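Local coordinates for protein cellulase (Bacillus sp. BG-CS10, PDB 5E09) that hydrolyses internal beta-1,4-glucosidic linkages of cellulose and carries a family 46 carbohydrate-binding module that is likely to bind the substrate, at residues 142-147 with 186-191; 223-228 with 246-251; 339-344 with 363-368; 451-456 with 493-498. One frame throughout, in Å; residues are numbered along the deposited sequence.

Contact 1 (142-147 with 186-191); sequences LMFESV and TERPLV
Arg188 lies across Leu142 and Phe144 where two neighbouring parallel strands of the (beta/alpha)8 barrel, 142-145 and 190-193, come together. Its CB points toward the first strand, and CG, anti to the backbone N (chi1 -174°), comes 3.3 Å from Leu142 O. CD then settles over one face of the Phe144 ring, 3.7 Å from the centroid and close to the ring normal, which meets the definition of a CH-pi contact. A bend at chi3 (-48°) turns NE away from an extended path, yet it remains near the CE2 and CZ rim of the same ring. The guanidinium is not stacked on Phe144, since the two planes differ by 32°. NH1 reaches Leu142 O at 2.9 Å, with the oxygen in the guanidinium plane. Asn185 OD1 accepts from NE, Ser139 O from NH1 and His138 O from NH2, so every nitrogen of this buried group has an acceptor and its rotation is fixed.

Beyond the arginine the strands pair in parallel register, Phe144 with Leu190 and Glu145 with Val191. Val191 N donates to Phe144 O at 2.7 Å, while the bond from Phe144 N to Pro189 O is weak. On the face bearing Glu145 and Val191, their CB atoms approach to 3.5 Å; the carboxylate of Glu145 leads away to a salt bridge with Arg59. Met143, present as selenomethionine, sets SE 3.9 Å from Val191 CG2. The pairing finishes where Ser146 N donates to Val191 O at 3.2 Å.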
loop_
_atom_site.group_PDB
_atom_site.type_symbol
_atom_site.label_atom_id
_atom_site.label_comp_id
_atom_site.label_asym_id
_atom_site.label_seq_id
_atom_site.Cartn_x
_atom_site.Cartn_y
_atom_site.Cartn_z
ATOM N N LEU A 142 14.986 20.339 -0.414
ATOM C CA LEU A 142 15.500 19.079 0.118
ATOM C C LEU A 142 15.387 19.084 1.644
ATOM O O LEU A 142 15.837 20.018 2.311
ATOM C CB LEU A 142 16.948 18.851 -0.316
ATOM C CG LEU A 142 17.711 17.718 0.369
ATOM C CD1 LEU A 142 17.135 16.363 -0.022
ATOM C CD2 LEU A 142 19.186 17.796 0.019
HETATM N N MSE A 143 14.767 18.041 2.184
HETATM C CA MSE A 143 14.540 17.915 3.616
HETATM C C MSE A 143 15.070 16.570 4.115
HETATM O O MSE A 143 15.165 15.602 3.350
HETATM C CB MSE A 143 13.050 18.050 3.930
HETATM C CG MSE A 143 12.217 16.833 3.509
HETATM SE SE MSE A 143 10.330 17.256 3.309
HETATM C CE MSE A 143 10.393 17.954 1.488
ATOM N N PHE A 144 15.406 16.517 5.400
ATOM C CA PHE A 144 15.956 15.310 6.020
ATOM C C PHE A 144 14.966 14.698 6.996
ATOM O O PHE A 144 14.368 15.430 7.787
ATOM C CB PHE A 144 17.252 15.629 6.774
ATOM C CG PHE A 144 18.355 16.174 5.917
ATOM C CD1 PHE A 144 18.419 15.889 4.560
ATOM C CD2 PHE A 144 19.355 16.957 6.478
ATOM C CE1 PHE A 144 19.458 16.386 3.777
ATOM C CE2 PHE A 144 20.391 17.455 5.701
ATOM C CZ PHE A 144 20.441 17.168 4.347
ATOM N N GLU A 145 14.780 13.376 6.956
ATOM C CA GLU A 145 14.080 12.711 8.058
ATOM C C GLU A 145 15.031 11.773 8.792
ATOM O O GLU A 145 15.813 11.037 8.177
ATOM C CB GLU A 145 12.819 11.956 7.599
ATOM C CG GLU A 145 13.029 10.960 6.517
ATOM C CD GLU A 145 11.887 9.953 6.373
ATOM O OE1 GLU A 145 11.228 9.601 7.377
ATOM O OE2 GLU A 145 11.651 9.509 5.231
ATOM N N SER A 146 14.943 11.814 10.118
ATOM C CA SER A 146 15.954 11.236 11.001
ATOM C C SER A 146 16.195 9.749 10.792
ATOM O O SER A 146 17.339 9.322 10.650
ATOM C CB SER A 146 15.562 11.474 12.455
ATOM O OG SER A 146 14.317 10.861 12.726
ATOM N N VAL A 147 15.117 8.971 10.785
ATOM C CA VAL A 147 15.208 7.516 10.680
ATOM C C VAL A 147 13.851 6.938 10.286
ATOM O O VAL A 147 12.812 7.390 10.770
ATOM C CB VAL A 147 15.682 6.888 12.012
ATOM C CG1 VAL A 147 14.944 7.521 13.194
ATOM C CG2 VAL A 147 15.505 5.370 12.005
ATOM N N THR A 186 20.615 25.331 8.190
ATOM C CA THR A 186 20.165 26.108 9.340
ATOM C C THR A 186 18.642 26.226 9.398
ATOM O O THR A 186 18.053 26.168 10.481
ATOM C CB THR A 186 20.798 27.521 9.335
ATOM O OG1 THR A 186 22.228 27.400 9.316
ATOM C CG2 THR A 186 20.372 28.313 10.571
ATOM N N GLU A 187 17.996 26.381 8.244
ATOM C CA GLU A 187 16.540 26.395 8.225
ATOM C C GLU A 187 15.979 25.320 7.315
ATOM O O GLU A 187 14.820 25.396 6.921
ATOM C CB GLU A 187 16.001 27.764 7.810
ATOM C CG GLU A 187 16.885 28.929 8.216
ATOM C CD GLU A 187 16.244 30.273 7.910
ATOM O OE1 GLU A 187 15.578 30.382 6.856
ATOM O OE2 GLU A 187 16.395 31.212 8.727
ATOM N N ARG A 188 16.794 24.315 6.999
ATOM C CA ARG A 188 16.310 23.141 6.285
ATOM C C ARG A 188 15.178 22.470 7.065
ATOM O O ARG A 188 15.315 22.211 8.254
ATOM C CB ARG A 188 17.443 22.146 6.048
ATOM C CG ARG A 188 17.033 20.978 5.183
ATOM C CD ARG A 188 18.221 20.137 4.766
ATOM N NE ARG A 188 19.332 20.937 4.260
ATOM C CZ ARG A 188 19.390 21.466 3.041
ATOM N NH1 ARG A 188 18.384 21.314 2.185
ATOM N NH2 ARG A 188 20.456 22.164 2.678
ATOM N N PRO A 189 14.039 22.216 6.404
ATOM C CA PRO A 189 12.960 21.480 7.066
ATOM C C PRO A 189 13.403 20.081 7.488
ATOM O O PRO A 189 14.097 19.385 6.749
ATOM C CB PRO A 189 11.874 21.430 5.992
ATOM C CG PRO A 189 12.105 22.684 5.210
ATOM C CD PRO A 189 13.600 22.804 5.128
ATOM N N LEU A 190 13.020 19.699 8.698
ATOM C CA LEU A 190 13.421 18.426 9.273
ATOM C C LEU A 190 12.186 17.596 9.531
ATOM O O LEU A 190 11.172 18.118 9.972
ATOM C CB LEU A 190 14.204 18.636 10.564
ATOM C CG LEU A 190 15.539 19.359 10.412
ATOM C CD1 LEU A 190 16.211 19.515 11.772
ATOM C CD2 LEU A 190 16.439 18.611 9.438
ATOM N N VAL A 191 12.270 16.305 9.248
ATOM C CA VAL A 191 11.108 15.441 9.351
ATOM C C VAL A 191 11.344 14.402 10.446
ATOM O O VAL A 191 12.323 13.661 10.406
ATOM C CB VAL A 191 10.806 14.754 7.996
ATOM C CG1 VAL A 191 9.600 13.845 8.112
ATOM C CG2 VAL A 191 10.586 15.790 6.902
#

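Contact 2 (223-228 with 246-251); sequences VHYYGF and QQDIID
Within one beta-alpha unit of the (beta/alpha)8 barrel, Tyr225 on strand 219-225 meets Asp248 on helix 243-261, the helix that packs outside the barrel. The phenol OH donates to Asp248 OD2 at 2.5 Å. OD2 receives it on its anti lone pair, the side away from OD1, and lies near the plane of the tyrosine ring, at its edge. Ring and carboxylate planes differ by only 22°. Tyr225 CG is anti to the backbone N (chi1 -171°), on a bond that already points toward the helix. Ile249 crosses the tyrosine at about a right angle, its CG1 3.5 Å from OH, and Phe253 meets the ring edge-to-face.

Phe228, the N-cap residue of helix 229-232, packs against the aspartate, with Phe228 CB 3.9 Å from Asp248 CB; the side chains cross at about a right angle, and the planes of ring and carboxylate are inclined by 45°. His224 and Tyr226, on either side of Tyr225 in sequence, instead bond to Glu149 and Glu271, whose positions are consistent with the catalytic pair of family 5 hydrolases. Phe228 CD1 stands 4.0 Å from Asp248 CG.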
loop_
_atom_site.group_PDB
_atom_site.type_symbol
_atom_site.label_atom_id
_atom_site.label_comp_id
_atom_site.label_asym_id
_atom_site.label_seq_id
_atom_site.Cartn_x
_atom_site.Cartn_y
_atom_site.Cartn_z
ATOM N N VAL A 223 4.123 10.139 9.684
ATOM C CA VAL A 223 3.610 8.828 10.064
ATOM C C VAL A 223 3.395 7.988 8.813
ATOM O O VAL A 223 3.453 8.504 7.692
ATOM C CB VAL A 223 2.296 8.922 10.872
ATOM C CG1 VAL A 223 2.567 9.469 12.266
ATOM C CG2 VAL A 223 1.266 9.779 10.152
ATOM N N HIS A 224 3.169 6.695 9.016
ATOM C CA HIS A 224 2.929 5.759 7.927
ATOM C C HIS A 224 1.578 5.093 8.124
ATOM O O HIS A 224 1.103 4.978 9.249
ATOM C CB HIS A 224 4.030 4.698 7.855
ATOM C CG HIS A 224 5.360 5.232 7.428
ATOM N ND1 HIS A 224 6.497 4.449 7.376
ATOM C CD2 HIS A 224 5.741 6.469 7.032
ATOM C CE1 HIS A 224 7.513 5.180 6.971
ATOM N NE2 HIS A 224 7.087 6.412 6.756
ATOM N N TYR A 225 0.962 4.646 7.034
ATOM C CA TYR A 225 -0.343 4.001 7.125
ATOM C C TYR A 225 -0.564 3.004 5.992
ATOM O O TYR A 225 -0.386 3.330 4.826
ATOM C CB TYR A 225 -1.456 5.049 7.117
ATOM C CG TYR A 225 -2.808 4.462 7.426
ATOM C CD1 TYR A 225 -3.152 4.130 8.731
ATOM C CD2 TYR A 225 -3.735 4.225 6.418
ATOM C CE1 TYR A 225 -4.379 3.589 9.026
ATOM C CE2 TYR A 225 -4.970 3.681 6.705
ATOM C CZ TYR A 225 -5.288 3.368 8.012
ATOM O OH TYR A 225 -6.515 2.829 8.311
ATOM N N TYR A 226 -0.971 1.790 6.342
ATOM C CA TYR A 226 -1.100 0.727 5.352
ATOM C C TYR A 226 -2.443 0.030 5.438
ATOM O O TYR A 226 -2.617 -1.067 4.913
ATOM C CB TYR A 226 0.032 -0.284 5.512
ATOM C CG TYR A 226 1.323 0.203 4.908
ATOM C CD1 TYR A 226 1.594 0.003 3.558
ATOM C CD2 TYR A 226 2.263 0.882 5.677
ATOM C CE1 TYR A 226 2.769 0.459 2.987
ATOM C CE2 TYR A 226 3.442 1.344 5.115
ATOM C CZ TYR A 226 3.690 1.128 3.769
ATOM O OH TYR A 226 4.863 1.575 3.200
ATOM N N GLY A 227 -3.387 0.676 6.111
ATOM C CA GLY A 227 -4.755 0.208 6.155
ATOM C C GLY A 227 -5.035 -0.726 7.310
ATOM O O GLY A 227 -4.143 -1.430 7.790
ATOM N N PHE A 228 -6.289 -0.708 7.753
ATOM C CA PHE A 228 -6.799 -1.655 8.726
ATOM C C PHE A 228 -6.331 -3.065 8.368
ATOM O O PHE A 228 -6.683 -3.600 7.314
ATOM C CB PHE A 228 -8.323 -1.569 8.780
ATOM C CG PHE A 228 -8.946 -2.449 9.815
ATOM C CD1 PHE A 228 -8.581 -2.339 11.147
ATOM C CD2 PHE A 228 -9.915 -3.378 9.461
ATOM C CE1 PHE A 228 -9.161 -3.148 12.112
ATOM C CE2 PHE A 228 -10.500 -4.193 10.420
ATOM C CZ PHE A 228 -10.122 -4.078 11.748
ATOM N N GLN A 246 -12.957 1.779 6.990
ATOM C CA GLN A 246 -13.265 3.199 6.866
ATOM C C GLN A 246 -13.088 3.918 8.199
ATOM O O GLN A 246 -12.457 4.981 8.277
ATOM C CB GLN A 246 -14.692 3.378 6.347
ATOM C CG GLN A 246 -14.960 2.628 5.047
ATOM C CD GLN A 246 -16.372 2.816 4.528
ATOM O OE1 GLN A 246 -17.284 2.078 4.896
ATOM N NE2 GLN A 246 -16.558 3.799 3.659
ATOM N N GLN A 247 -13.631 3.312 9.250
ATOM C CA GLN A 247 -13.596 3.898 10.580
ATOM C C GLN A 247 -12.172 3.982 11.094
ATOM O O GLN A 247 -11.817 4.937 11.788
ATOM C CB GLN A 247 -14.458 3.098 11.553
ATOM C CG GLN A 247 -14.779 3.852 12.835
ATOM C CD GLN A 247 -15.486 5.169 12.566
ATOM O OE1 GLN A 247 -16.456 5.220 11.809
ATOM N NE2 GLN A 247 -14.999 6.245 13.179
ATOM N N ASP A 248 -11.358 2.984 10.748
ATOM C CA ASP A 248 -9.950 2.996 11.127
ATOM C C ASP A 248 -9.236 4.178 10.483
ATOM O O ASP A 248 -8.424 4.861 11.128
ATOM C CB ASP A 248 -9.265 1.693 10.733
ATOM C CG ASP A 248 -7.878 1.576 11.323
ATOM O OD1 ASP A 248 -7.779 1.321 12.543
ATOM O OD2 ASP A 248 -6.891 1.751 10.572
ATOM N N ILE A 249 -9.540 4.428 9.211
ATOM C CA ILE A 249 -9.001 5.629 8.562
ATOM C C ILE A 249 -9.424 6.924 9.287
ATOM O O ILE A 249 -8.582 7.785 9.643
ATOM C CB ILE A 249 -9.442 5.700 7.093
ATOM C CG1 ILE A 249 -8.796 4.554 6.304
ATOM C CG2 ILE A 249 -9.097 7.057 6.494
ATOM C CD1 ILE A 249 -9.354 4.365 4.916
ATOM N N ILE A 250 -10.728 7.046 9.517
ATOM C CA ILE A 250 -11.287 8.242 10.141
ATOM C C ILE A 250 -10.685 8.512 11.519
ATOM O O ILE A 250 -10.226 9.621 11.784
ATOM C CB ILE A 250 -12.821 8.139 10.255
ATOM C CG1 ILE A 250 -13.459 8.314 8.876
ATOM C CG2 ILE A 250 -13.367 9.185 11.217
ATOM C CD1 ILE A 250 -14.959 8.246 8.895
ATOM N N ASP A 251 -10.676 7.500 12.383
ATOM C CA ASP A 251 -10.113 7.638 13.724
ATOM C C ASP A 251 -8.628 7.992 13.671
ATOM O O ASP A 251 -8.176 8.969 14.310
ATOM C CB ASP A 251 -10.310 6.347 14.531
ATOM C CG ASP A 251 -11.781 6.017 14.768
ATOM O OD1 ASP A 251 -12.638 6.908 14.583
ATOM O OD2 ASP A 251 -12.080 4.865 15.151
#

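Contact 3 (339-344 with 363-368); sequences RSATAE and LHLHGN
His366 and Arg339 form a stack in which the guanidinium lies flat on the imidazole, centres 3.8 Å apart and planes inclined by 16°. Arg339 NH2 sits above the middle of the ring. The edge of that ring is used as well: ND1 donates to Ser340 O at 2.8 Å, nearly straight (172°) and within the ring plane. Thr342 OG1 lies 3.3 Å from His366 CE1, and the same OG1 is in the plane of the His364 ring, at its edge.

The next shell is backbone. Thr342 and His364 are an antiparallel hydrogen-bonded pair, with Thr342 N to His364 O at 2.8 Å and His364 N to Thr342 O at 2.7 Å, joining edge strand 342-343 to strand 359-364 of the X2 module. A type I' turn from Leu365 to Asn368 follows, carrying His366 at positive phi and swinging Asn368 back, where ND2 donates to Arg339 O at 2.9 Å from above the carbonyl plane. Further out, Arg339 NE forms a salt bridge with Glu294 on helix 286-302 of the catalytic barrel, which fixes the guanidinium from the other module. An alanine in place of His366 would probably leave Ser340 O without its ND1 donor and the guanidinium of Arg339 without the ring it rests on, freer to turn.

The guanidinium on one face would probably disfavour a second proton on His366, but nearby Glu294, and His364 O over the opposite face, would probably offset this. The charge stays open; the ND1 donor and the flat stack are firm.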
loop_
_atom_site.group_PDB
_atom_site.type_symbol
_atom_site.label_atom_id
_atom_site.label_comp_id
_atom_site.label_asym_id
_atom_site.label_seq_id
_atom_site.Cartn_x
_atom_site.Cartn_y
_atom_site.Cartn_z
ATOM N N ARG A 339 -13.497 13.920 -4.812
ATOM C CA ARG A 339 -14.077 12.588 -4.689
ATOM C C ARG A 339 -14.562 12.016 -6.020
ATOM O O ARG A 339 -15.050 12.749 -6.881
ATOM C CB ARG A 339 -15.234 12.614 -3.684
ATOM C CG ARG A 339 -14.812 13.049 -2.288
ATOM C CD ARG A 339 -15.642 12.365 -1.212
ATOM N NE ARG A 339 -15.447 10.916 -1.209
ATOM C CZ ARG A 339 -16.068 10.086 -0.377
ATOM N NH1 ARG A 339 -16.924 10.562 0.520
ATOM N NH2 ARG A 339 -15.833 8.780 -0.441
ATOM N N SER A 340 -14.408 10.702 -6.177
ATOM C CA SER A 340 -14.954 9.970 -7.315
ATOM C C SER A 340 -16.126 9.121 -6.865
ATOM O O SER A 340 -16.138 8.616 -5.740
ATOM C CB SER A 340 -13.896 9.073 -7.966
ATOM O OG SER A 340 -12.853 9.839 -8.529
ATOM N N ALA A 341 -17.111 8.961 -7.740
ATOM C CA ALA A 341 -18.184 8.021 -7.476
ATOM C C ALA A 341 -17.627 6.608 -7.580
ATOM O O ALA A 341 -16.682 6.347 -8.333
ATOM C CB ALA A 341 -19.338 8.221 -8.444
ATOM N N THR A 342 -18.198 5.701 -6.801
ATOM C CA THR A 342 -17.819 4.303 -6.875
ATOM C C THR A 342 -19.105 3.496 -6.957
ATOM O O THR A 342 -20.186 4.065 -7.111
ATOM C CB THR A 342 -16.964 3.865 -5.661
ATOM O OG1 THR A 342 -17.727 4.004 -4.456
ATOM C CG2 THR A 342 -15.708 4.719 -5.544
ATOM N N ALA A 343 -18.991 2.179 -6.868
ATOM C CA ALA A 343 -20.161 1.314 -6.799
ATOM C C ALA A 343 -19.875 0.154 -5.850
ATOM O O ALA A 343 -18.731 -0.052 -5.449
ATOM C CB ALA A 343 -20.538 0.807 -8.180
ATOM N N GLU A 344 -20.911 -0.602 -5.497
ATOM C CA GLU A 344 -20.780 -1.711 -4.555
ATOM C C GLU A 344 -19.796 -2.769 -5.052
ATOM O O GLU A 344 -19.268 -3.554 -4.267
ATOM C CB GLU A 344 -22.143 -2.351 -4.293
ATOM C CG GLU A 344 -22.815 -2.892 -5.544
ATOM C CD GLU A 344 -24.184 -3.487 -5.265
ATOM O OE1 GLU A 344 -24.459 -3.830 -4.093
ATOM O OE2 GLU A 344 -24.983 -3.610 -6.221
ATOM N N LEU A 363 -24.767 2.375 -6.829
ATOM C CA LEU A 363 -23.720 3.368 -6.998
ATOM C C LEU A 363 -23.472 4.094 -5.679
ATOM O O LEU A 363 -24.386 4.243 -4.870
ATOM C CB LEU A 363 -24.110 4.371 -8.087
ATOM C CG LEU A 363 -23.538 4.227 -9.497
ATOM C CD1 LEU A 363 -23.456 2.767 -9.941
ATOM C CD2 LEU A 363 -24.383 5.050 -10.471
ATOM N N HIS A 364 -22.233 4.520 -5.458
ATOM C CA HIS A 364 -21.909 5.433 -4.366
ATOM C C HIS A 364 -21.444 6.728 -4.995
ATOM O O HIS A 364 -20.276 6.859 -5.351
ATOM C CB HIS A 364 -20.815 4.880 -3.447
ATOM C CG HIS A 364 -21.057 3.482 -2.978
ATOM N ND1 HIS A 364 -22.255 3.076 -2.423
ATOM C CD2 HIS A 364 -20.250 2.396 -2.960
ATOM C CE1 HIS A 364 -22.176 1.801 -2.100
ATOM N NE2 HIS A 364 -20.968 1.362 -2.412
ATOM N N LEU A 365 -22.357 7.680 -5.131
ATOM C CA LEU A 365 -22.099 8.866 -5.939
ATOM C C LEU A 365 -21.090 9.813 -5.296
ATOM O O LEU A 365 -20.376 10.530 -5.999
ATOM C CB LEU A 365 -23.414 9.598 -6.221
ATOM C CG LEU A 365 -24.355 8.826 -7.151
ATOM C CD1 LEU A 365 -25.684 9.546 -7.289
ATOM C CD2 LEU A 365 -23.711 8.608 -8.518
ATOM N N HIS A 366 -21.031 9.803 -3.965
ATOM C CA HIS A 366 -20.107 10.658 -3.216
ATOM C C HIS A 366 -20.219 12.127 -3.634
ATOM O O HIS A 366 -19.208 12.812 -3.799
ATOM C CB HIS A 366 -18.658 10.177 -3.392
ATOM C CG HIS A 366 -18.399 8.805 -2.844
ATOM N ND1 HIS A 366 -17.493 7.935 -3.413
ATOM C CD2 HIS A 366 -18.921 8.161 -1.773
ATOM C CE1 HIS A 366 -17.473 6.810 -2.718
ATOM N NE2 HIS A 366 -18.328 6.922 -1.719
ATOM N N GLY A 367 -21.448 12.598 -3.820
ATOM C CA GLY A 367 -21.681 13.986 -4.178
ATOM C C GLY A 367 -21.574 14.280 -5.665
ATOM O O GLY A 367 -21.770 15.417 -6.092
ATOM N N ASN A 368 -21.260 13.261 -6.459
ATOM C CA ASN A 368 -21.178 13.427 -7.906
ATOM C C ASN A 368 -22.474 13.016 -8.579
ATOM O O ASN A 368 -23.410 12.569 -7.919
ATOM C CB ASN A 368 -20.014 12.619 -8.483
ATOM C CG ASN A 368 -18.668 13.125 -8.016
ATOM O OD1 ASN A 368 -18.484 14.326 -7.821
ATOM N ND2 ASN A 368 -17.717 12.209 -7.827
#

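Contact 4 (451-456 with 493-498); sequences AHFNGD and GEIVIT
Phe453 and Ile495 both turn their first branch anti to the carbonyl carbon, CG at chi1 -69° and CG1 at chi1 -60°, and these torsions start the two side chains toward each other although neither CB points at the opposite segment. The ring ends with CZ 3.8 Å from Ile495 CG1, the side chains passing at a slant. Its rim also meets backbone: Glu494 O lies in the ring plane, 3.5 Å from CZ, and Gly493 CA is at the edge, 4.0 Å from CE2. One ring face is covered from within its own segment by Ala451 CB, which stands 4.2 Å from Ile495 CG1 and so completes a small apolar cluster. Val458 touches both Phe453 and Ile495, and Tyr490 meets the phenylalanine ring.

Ala451 N donates to Gly493 O at 2.9 Å, where strands 447-452 and 494-497 run antiparallel in the large sheet of the C-terminal carbohydrate-binding module. Gly493 and Glu494 together face Val489 in a G1 beta bulge; Gly493 has positive phi, and a CB on it would come 3.5 Å from Ala451 O. A type I' turn from Phe453 to Asp456 takes the chain out of strand 447-452. An alanine in place of Phe453 would probably open a gap beside Ile495 CG1 and take the ring away from Ala451 CB.

The aromatic rim, slightly positive at its hydrogens, suits the carbonyl oxygen of Glu494, so the ring probably adds a weak electrostatic attraction to a contact otherwise made of apolar packing and one backbone bond.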
loop_
_atom_site.group_PDB
_atom_site.type_symbol
_atom_site.label_atom_id
_atom_site.label_comp_id
_atom_site.label_asym_id
_atom_site.label_seq_id
_atom_site.Cartn_x
_atom_site.Cartn_y
_atom_site.Cartn_z
ATOM N N ALA A 451 -8.441 -26.417 -11.170
ATOM C CA ALA A 451 -9.602 -25.557 -10.998
ATOM C C ALA A 451 -10.198 -25.115 -12.321
ATOM O O ALA A 451 -9.484 -24.701 -13.232
ATOM C CB ALA A 451 -9.228 -24.341 -10.168
ATOM N N HIS A 452 -11.517 -25.214 -12.420
ATOM C CA HIS A 452 -12.248 -24.617 -13.521
ATOM C C HIS A 452 -12.923 -23.366 -12.986
ATOM O O HIS A 452 -14.005 -23.436 -12.399
ATOM C CB HIS A 452 -13.270 -25.593 -14.105
ATOM C CG HIS A 452 -12.663 -26.844 -14.657
ATOM N ND1 HIS A 452 -11.975 -26.873 -15.852
ATOM C CD2 HIS A 452 -12.644 -28.111 -14.182
ATOM C CE1 HIS A 452 -11.556 -28.104 -16.086
ATOM N NE2 HIS A 452 -11.948 -28.875 -15.088
ATOM N N PHE A 453 -12.265 -22.226 -13.165
ATOM C CA PHE A 453 -12.728 -20.974 -12.583
ATOM C C PHE A 453 -14.000 -20.472 -13.262
ATOM O O PHE A 453 -14.821 -19.789 -12.634
ATOM C CB PHE A 453 -11.626 -19.909 -12.661
ATOM C CG PHE A 453 -10.445 -20.194 -11.766
ATOM C CD1 PHE A 453 -10.546 -20.042 -10.391
ATOM C CD2 PHE A 453 -9.237 -20.612 -12.298
ATOM C CE1 PHE A 453 -9.470 -20.303 -9.566
ATOM C CE2 PHE A 453 -8.151 -20.876 -11.478
ATOM C CZ PHE A 453 -8.269 -20.723 -10.111
ATOM N N ASN A 454 -14.153 -20.811 -14.539
ATOM C CA ASN A 454 -15.364 -20.488 -15.287
ATOM C C ASN A 454 -15.766 -19.014 -15.208
ATOM O O ASN A 454 -16.926 -18.694 -14.960
ATOM C CB ASN A 454 -16.519 -21.366 -14.795
ATOM C CG ASN A 454 -16.300 -22.829 -15.108
ATOM O OD1 ASN A 454 -15.583 -23.163 -16.050
ATOM N ND2 ASN A 454 -16.919 -23.712 -14.325
ATOM N N GLY A 455 -14.800 -18.121 -15.402
ATOM C CA GLY A 455 -15.071 -16.693 -15.397
ATOM C C GLY A 455 -15.230 -16.079 -14.016
ATOM O O GLY A 455 -15.493 -14.887 -13.887
ATOM N N ASP A 456 -15.063 -16.886 -12.976
ATOM C CA ASP A 456 -15.227 -16.392 -11.612
ATOM C C ASP A 456 -13.858 -16.136 -10.971
ATOM O O ASP A 456 -12.832 -16.528 -11.522
ATOM C CB ASP A 456 -16.038 -17.391 -10.788
ATOM C CG ASP A 456 -16.888 -16.721 -9.734
ATOM O OD1 ASP A 456 -16.585 -15.564 -9.367
ATOM O OD2 ASP A 456 -17.855 -17.361 -9.268
ATOM N N GLY A 493 -4.916 -22.498 -14.438
ATOM C CA GLY A 493 -6.138 -23.165 -14.027
ATOM C C GLY A 493 -5.992 -23.999 -12.769
ATOM O O GLY A 493 -6.352 -25.179 -12.759
ATOM N N GLU A 494 -5.459 -23.402 -11.703
ATOM C CA GLU A 494 -5.284 -24.153 -10.460
ATOM C C GLU A 494 -5.302 -23.254 -9.232
ATOM O O GLU A 494 -5.131 -22.051 -9.342
ATOM C CB GLU A 494 -3.973 -24.944 -10.499
ATOM C CG GLU A 494 -2.733 -24.061 -10.611
ATOM C CD GLU A 494 -1.442 -24.853 -10.747
ATOM O OE1 GLU A 494 -1.505 -26.080 -10.991
ATOM O OE2 GLU A 494 -0.360 -24.243 -10.609
ATOM N N ILE A 495 -5.527 -23.849 -8.067
ATOM C CA ILE A 495 -5.366 -23.147 -6.803
ATOM C C ILE A 495 -4.268 -23.820 -5.992
ATOM O O ILE A 495 -4.398 -24.973 -5.590
ATOM C CB ILE A 495 -6.662 -23.119 -5.971
ATOM C CG1 ILE A 495 -7.779 -22.406 -6.737
ATOM C CG2 ILE A 495 -6.412 -22.422 -4.645
ATOM C CD1 ILE A 495 -9.123 -22.450 -6.035
ATOM N N VAL A 496 -3.180 -23.098 -5.759
ATOM C CA VAL A 496 -2.060 -23.624 -4.991
ATOM C C VAL A 496 -2.349 -23.559 -3.495
ATOM O O VAL A 496 -2.849 -22.552 -3.003
ATOM C CB VAL A 496 -0.759 -22.840 -5.292
ATOM C CG1 VAL A 496 0.378 -23.308 -4.391
ATOM C CG2 VAL A 496 -0.381 -22.978 -6.757
ATOM N N ILE A 497 -2.058 -24.640 -2.780
ATOM C CA ILE A 497 -2.061 -24.606 -1.321
ATOM C C ILE A 497 -0.610 -24.700 -0.844
ATOM O O ILE A 497 0.085 -25.676 -1.138
ATOM C CB ILE A 497 -2.896 -25.741 -0.718
ATOM C CG1 ILE A 497 -4.275 -25.801 -1.380
ATOM C CG2 ILE A 497 -3.051 -25.541 0.781
ATOM C CD1 ILE A 497 -5.164 -24.607 -1.047
ATOM N N THR A 498 -0.159 -23.680 -0.119
ATOM C CA THR A 498 1.265 -23.494 0.166
ATOM C C THR A 498 1.825 -24.391 1.272
ATOM O O THR A 498 1.081 -24.962 2.072
ATOM C CB THR A 498 1.560 -22.035 0.554
ATOM O OG1 THR A 498 0.868 -21.712 1.766
ATOM C CG2 THR A 498 1.120 -21.091 -0.546
#

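From the N terminus the four contacts follow in series; each closes its loop before the next opens, and none nests or crosses. Contact 1 closes a loop containing helix 161-181 and joins adjacent barrel strands. Contact 2 closes a shorter one, tying strand 219-225, the next in the barrel, to its outer helix; the two centres are about 25 Å apart. Contact 3 closes a loop holding strand 347-351 and lies in the X2 module, its nearest atoms about 6 Å from contact 2. Helix 286-302 lies against both, through Ile249 on one side and Arg339 on the other. Contact 4 closes the last loop, inside the C-terminal module, its centre about 50 Å from that of contact 1.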